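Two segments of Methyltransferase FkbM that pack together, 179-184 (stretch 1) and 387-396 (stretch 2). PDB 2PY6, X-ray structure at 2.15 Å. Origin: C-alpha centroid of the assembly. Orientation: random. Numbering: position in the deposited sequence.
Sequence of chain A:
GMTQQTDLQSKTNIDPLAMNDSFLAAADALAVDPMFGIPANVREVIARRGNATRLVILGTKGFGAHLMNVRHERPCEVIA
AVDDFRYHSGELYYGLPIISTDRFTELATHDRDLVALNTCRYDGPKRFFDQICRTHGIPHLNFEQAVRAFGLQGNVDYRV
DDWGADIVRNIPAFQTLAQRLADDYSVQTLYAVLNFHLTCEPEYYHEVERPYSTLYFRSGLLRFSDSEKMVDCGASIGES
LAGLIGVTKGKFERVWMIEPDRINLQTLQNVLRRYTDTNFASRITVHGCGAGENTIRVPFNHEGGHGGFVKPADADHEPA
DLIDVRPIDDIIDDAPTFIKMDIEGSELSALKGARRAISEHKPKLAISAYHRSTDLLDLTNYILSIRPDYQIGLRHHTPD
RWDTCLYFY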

ATOM      1  N   GLN A 179      34.406  -7.924 -32.298  1.00 30.80           N
ATOM      2  CA  GLN A 179      35.493  -7.151 -32.903  1.00 34.05           C
ATOM      3  C   GLN A 179      35.003  -5.833 -33.515  1.00 31.06           C
ATOM      4  O   GLN A 179      35.764  -4.893 -33.624  1.00 33.20           O
ATOM      5  N   ARG A 180      33.739  -5.764 -33.911  1.00 34.02           N
ATOM      6  CA  ARG A 180      33.170  -4.565 -34.550  1.00 34.54           C
ATOM      7  C   ARG A 180      32.670  -3.491 -33.550  1.00 34.48           C
ATOM      8  O   ARG A 180      32.478  -2.334 -33.914  1.00 33.70           O
ATOM      9  N   LEU A 181      32.428  -3.896 -32.310  1.00 29.71           N
ATOM     10  CA  LEU A 181      31.931  -2.995 -31.289  1.00 29.06           C
ATOM     11  C   LEU A 181      33.022  -1.977 -30.942  1.00 29.60           C
ATOM     12  O   LEU A 181      34.214  -2.327 -30.825  1.00 27.30           O
ATOM     13  N   ALA A 182      32.618  -0.711 -30.789  1.00 32.04           N
ATOM     14  CA  ALA A 182      33.586   0.393 -30.592  1.00 32.70           C
ATOM     15  C   ALA A 182      34.258   0.508 -29.206  1.00 33.02           C
ATOM     16  O   ALA A 182      35.328   1.097 -29.083  1.00 34.23           O
ATOM     17  N   ASP A 183      33.646  -0.053 -28.176  1.00 31.34           N
ATOM     18  CA  ASP A 183      34.145   0.118 -26.819  1.00 29.99           C
ATOM     19  C   ASP A 183      34.170  -1.219 -26.063  1.00 30.44           C
ATOM     20  O   ASP A 183      33.410  -2.149 -26.371  1.00 32.71           O
ATOM     21  N   ASP A 184      35.086  -1.321 -25.107  1.00 28.89           N
ATOM     22  CA  ASP A 184      35.265  -2.518 -24.322  1.00 27.56           C
ATOM     23  C   ASP A 184      34.045  -2.925 -23.520  1.00 27.17           C
ATOM     24  O   ASP A 184      33.774  -4.112 -23.364  1.00 29.39           O
ATOM     25  N   ARG A 387      24.453   1.480 -44.314  1.00 26.70           N
ATOM     26  CA  ARG A 387      25.165   2.627 -43.772  1.00 27.41           C
ATOM     27  C   ARG A 387      26.383   2.075 -43.026  1.00 27.83           C
ATOM     28  O   ARG A 387      26.362   1.951 -41.777  1.00 27.49           O
ATOM     29  N   PRO A 388      27.436   1.701 -43.778  1.00 28.62           N
ATOM     30  CA  PRO A 388      28.606   1.026 -43.170  1.00 29.59           C
ATOM     31  C   PRO A 388      29.529   1.834 -42.246  1.00 29.38           C
ATOM     32  O   PRO A 388      30.307   1.223 -41.537  1.00 31.47           O
ATOM     33  N   ASP A 389      29.406   3.165 -42.214  1.00 28.93           N
ATOM     34  CA  ASP A 389      30.266   4.025 -41.381  1.00 29.79           C
ATOM     35  C   ASP A 389      29.779   4.218 -39.928  1.00 30.11           C
ATOM     36  O   ASP A 389      30.335   5.034 -39.201  1.00 27.04           O
ATOM     37  N   TYR A 390      28.733   3.496 -39.515  1.00 29.13           N
ATOM     38  CA  TYR A 390      28.264   3.605 -38.135  1.00 30.62           C
ATOM     39  C   TYR A 390      29.237   2.978 -37.140  1.00 30.78           C
ATOM     40  O   TYR A 390      29.889   1.984 -37.438  1.00 30.87           O
ATOM     41  N   GLN A 391      29.320   3.579 -35.961  1.00 33.51           N
ATOM     42  CA  GLN A 391      30.004   2.972 -34.831  1.00 32.32           C
ATOM     43  C   GLN A 391      28.881   2.221 -34.093  1.00 32.17           C
ATOM     44  O   GLN A 391      27.719   2.629 -34.170  1.00 30.47           O
ATOM     45  N   ILE A 392      29.224   1.147 -33.380  1.00 30.81           N
ATOM     46  CA  ILE A 392      28.235   0.316 -32.731  1.00 30.63           C
ATOM     47  C   ILE A 392      28.579   0.074 -31.253  1.00 29.04           C
ATOM     48  O   ILE A 392      29.736  -0.182 -30.889  1.00 25.46           O
ATOM     49  N   GLY A 393      27.561   0.161 -30.410  1.00 29.06           N
ATOM     50  CA  GLY A 393      27.700  -0.149 -28.976  1.00 29.13           C
ATOM     51  C   GLY A 393      26.562  -1.055 -28.556  1.00 32.56           C
ATOM     52  O   GLY A 393      25.629  -1.300 -29.345  1.00 29.62           O
ATOM     53  N   LEU A 394      26.627  -1.546 -27.309  1.00 32.25           N
ATOM     54  CA  LEU A 394      25.594  -2.412 -26.789  1.00 30.51           C
ATOM     55  C   LEU A 394      25.520  -2.263 -25.285  1.00 28.57           C
ATOM     56  O   LEU A 394      26.530  -2.345 -24.619  1.00 25.68           O
ATOM     57  N   ARG A 395      24.327  -2.042 -24.756  1.00 28.04           N
ATOM     58  CA  ARG A 395      24.121  -2.008 -23.292  1.00 29.35           C
ATOM     59  C   ARG A 395      22.931  -2.899 -22.946  1.00 28.75           C
ATOM     60  O   ARG A 395      22.037  -3.069 -23.760  1.00 29.63           O
ATOM     61  N   HIS A 396      22.925  -3.426 -21.718  1.00 31.35           N
ATOM     62  CA  HIS A 396      21.833  -4.224 -21.224  1.00 30.71           C
ATOM     63  C   HIS A 396      21.186  -3.436 -20.096  1.00 30.25           C
ATOM     64  O   HIS A 396      21.856  -3.114 -19.139  1.00 30.36           O
TER

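A chain leaving a helix often exposes backbone polar groups, and a neighbouring strand can satisfy them while side chains reinforce the joint; these segments of Methyltransferase FkbM illustrate the principle. The backbone anchor is a nearly linear hydrogen bond from Ala182 N to Ile392 O (2.9 Å), formed just after Leu181 departs from helical geometry. Water 1 extends it, donating to Arg180 O (2.6 Å) and accepting from Ile392 N (2.9 Å), while water 2 donates to both Asp183 OD1 and Ile392 O, each at 2.7 Å.

Two arginines, one from each stretch, supply the longer polar reaches: one to a carbonyl, the other to a carboxylate. Arg180, with chi1 t and chi2 p, starts sideways but brings its guanidinium to Tyr390 O, which accepts from NH1 (3.1 Å) and NH2 (3.0 Å). Arg395, m at chi1 and chi2, likewise bends its end inward, and its NH2 forms a salt bridge with Asp183 OD2 (3.0 Å). Asp183 points toward the strand in a p rotamer and also caps the helix that follows.

Apolar contacts complete the joint. Leu181 and Ile392, both m,t, meet at CD2 and CG2 (3.7 Å), and Ile392 CD1 lies 3.9 Å from Arg180 CG, covering one guanidinium face. At the exposed margin, Ala182 CB, directed toward stretch 2, touches the amide Gln391 NE2 at 3.7 Å, a van der Waals contact.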

ATOM      1  CB  GLN A 179      36.216  -7.979 -33.995  1.00 32.69           C
ATOM      2  CG  GLN A 179      36.834  -9.295 -33.521  1.00 42.62           C
ATOM      3  CD  GLN A 179      37.116 -10.263 -34.689  1.00 45.36           C
ATOM      4  OE1 GLN A 179      37.184  -9.849 -35.863  1.00 60.74           O
ATOM      5  NE2 GLN A 179      37.276 -11.551 -34.369  1.00 59.30           N
ATOM      6  CB  ARG A 180      32.030  -5.011 -35.491  1.00 35.46           C
ATOM      7  CG  ARG A 180      31.456  -3.953 -36.461  1.00 36.11           C
ATOM      8  CD  ARG A 180      32.525  -3.219 -37.302  1.00 41.47           C
ATOM      9  NE  ARG A 180      31.966  -2.293 -38.309  1.00 38.04           N
ATOM     10  CZ  ARG A 180      31.485  -1.070 -38.038  1.00 48.12           C
ATOM     11  NH1 ARG A 180      31.471  -0.597 -36.786  1.00 43.19           N
ATOM     12  NH2 ARG A 180      31.019  -0.307 -39.033  1.00 37.93           N
ATOM     13  CB  LEU A 181      31.448  -3.799 -30.075  1.00 24.78           C
ATOM     14  CG  LEU A 181      30.231  -4.717 -30.283  1.00 27.58           C
ATOM     15  CD1 LEU A 181      29.964  -5.653 -29.096  1.00 34.52           C
ATOM     16  CD2 LEU A 181      28.962  -3.894 -30.547  1.00 30.71           C
ATOM     17  CB  ALA A 182      32.925   1.703 -30.948  1.00 33.43           C
ATOM     18  CB  ASP A 183      33.293   1.188 -26.090  1.00 28.83           C
ATOM     19  CG  ASP A 183      31.857   0.743 -25.855  1.00 33.23           C
ATOM     20  OD1 ASP A 183      31.095   0.521 -26.838  1.00 32.37           O
ATOM     21  OD2 ASP A 183      31.497   0.613 -24.671  1.00 27.36           O
ATOM     22  CB  ASP A 184      36.461  -2.359 -23.381  1.00 28.27           C
ATOM     23  CG  ASP A 184      37.801  -2.181 -24.129  1.00 33.27           C
ATOM     24  OD1 ASP A 184      38.056  -2.872 -25.134  1.00 40.66           O
ATOM     25  OD2 ASP A 184      38.639  -1.381 -23.663  1.00 44.22           O
ATOM     26  CB  ARG A 387      24.241   3.376 -42.828  1.00 25.14           C
ATOM     27  CG  ARG A 387      24.829   4.675 -42.340  1.00 29.05           C
ATOM     28  CD  ARG A 387      24.749   5.732 -43.406  1.00 32.40           C
ATOM     29  NE  ARG A 387      25.836   6.699 -43.278  1.00 35.41           N
ATOM     30  CZ  ARG A 387      25.923   7.823 -43.970  1.00 27.55           C
ATOM     31  NH1 ARG A 387      24.936   8.207 -44.770  1.00 28.28           N
ATOM     32  NH2 ARG A 387      26.966   8.609 -43.790  1.00 27.25           N
ATOM     33  CB  PRO A 388      29.400   0.494 -44.391  1.00 29.73           C
ATOM     34  CG  PRO A 388      28.942   1.224 -45.542  1.00 29.13           C
ATOM     35  CD  PRO A 388      27.579   1.840 -45.240  1.00 31.45           C
ATOM     36  CB  ASP A 389      30.488   5.398 -42.061  1.00 29.71           C
ATOM     37  CG  ASP A 389      29.212   6.243 -42.155  1.00 33.63           C
ATOM     38  OD1 ASP A 389      28.106   5.719 -41.913  1.00 32.16           O
ATOM     39  OD2 ASP A 389      29.329   7.436 -42.499  1.00 32.22           O
ATOM     40  CB  TYR A 390      26.958   2.865 -37.921  1.00 26.74           C
ATOM     41  CG  TYR A 390      25.669   3.584 -38.199  1.00 30.17           C
ATOM     42  CD1 TYR A 390      25.300   4.697 -37.462  1.00 31.96           C
ATOM     43  CD2 TYR A 390      24.745   3.075 -39.121  1.00 30.98           C
ATOM     44  CE1 TYR A 390      24.068   5.322 -37.665  1.00 29.94           C
ATOM     45  CE2 TYR A 390      23.528   3.692 -39.339  1.00 29.84           C
ATOM     46  CZ  TYR A 390      23.182   4.810 -38.591  1.00 32.66           C
ATOM     47  OH  TYR A 390      21.962   5.406 -38.793  1.00 26.10           O
ATOM     48  CB  GLN A 391      30.612   4.018 -33.928  1.00 30.56           C
ATOM     49  CG  GLN A 391      31.666   4.845 -34.630  1.00 35.44           C
ATOM     50  CD  GLN A 391      32.633   5.453 -33.671  1.00 37.81           C
ATOM     51  OE1 GLN A 391      32.553   6.643 -33.392  1.00 50.92           O
ATOM     52  NE2 GLN A 391      33.518   4.628 -33.097  1.00 40.18           N
ATOM     53  CB  ILE A 392      28.104  -1.078 -33.434  1.00 30.26           C
ATOM     54  CG1 ILE A 392      28.025  -0.932 -34.947  1.00 34.06           C
ATOM     55  CG2 ILE A 392      26.884  -1.852 -32.848  1.00 33.80           C
ATOM     56  CD1 ILE A 392      28.031  -2.264 -35.703  1.00 37.64           C
ATOM     57  CB  LEU A 394      25.940  -3.863 -27.122  1.00 30.86           C
ATOM     58  CG  LEU A 394      24.975  -4.982 -26.728  1.00 26.88           C
ATOM     59  CD1 LEU A 394      23.728  -4.955 -27.634  1.00 23.69           C
ATOM     60  CD2 LEU A 394      25.710  -6.328 -26.879  1.00 34.11           C
ATOM     61  CB  ARG A 395      23.828  -0.594 -22.755  1.00 28.81           C
ATOM     62  CG  ARG A 395      24.959   0.406 -22.880  1.00 24.73           C
ATOM     63  CD  ARG A 395      26.172   0.081 -22.010  1.00 27.27           C
ATOM     64  NE  ARG A 395      27.270   1.018 -22.278  1.00 31.36           N
ATOM     65  CZ  ARG A 395      28.284   0.839 -23.124  1.00 31.30           C
ATOM     66  NH1 ARG A 395      28.431  -0.253 -23.850  1.00 28.70           N
ATOM     67  NH2 ARG A 395      29.187   1.785 -23.242  1.00 29.14           N
ATOM     68  CB  HIS A 396      22.307  -5.579 -20.731  1.00 31.36           C
ATOM     69  CG  HIS A 396      21.180  -6.425 -20.248  1.00 30.13           C
ATOM     70  ND1 HIS A 396      20.341  -7.090 -21.114  1.00 27.97           N
ATOM     71  CD2 HIS A 396      20.676  -6.623 -19.011  1.00 31.26           C
ATOM     72  CE1 HIS A 396      19.397  -7.703 -20.426  1.00 30.20           C
ATOM     73  NE2 HIS A 396      19.572  -7.432 -19.149  1.00 26.37           N
TER
HETATM   74  O   HOH W   1      31.891   0.191 -33.941  1.00 18.81           O
HETATM   75  O   HOH W   2      30.140   1.721 -29.049  1.00 21.82           O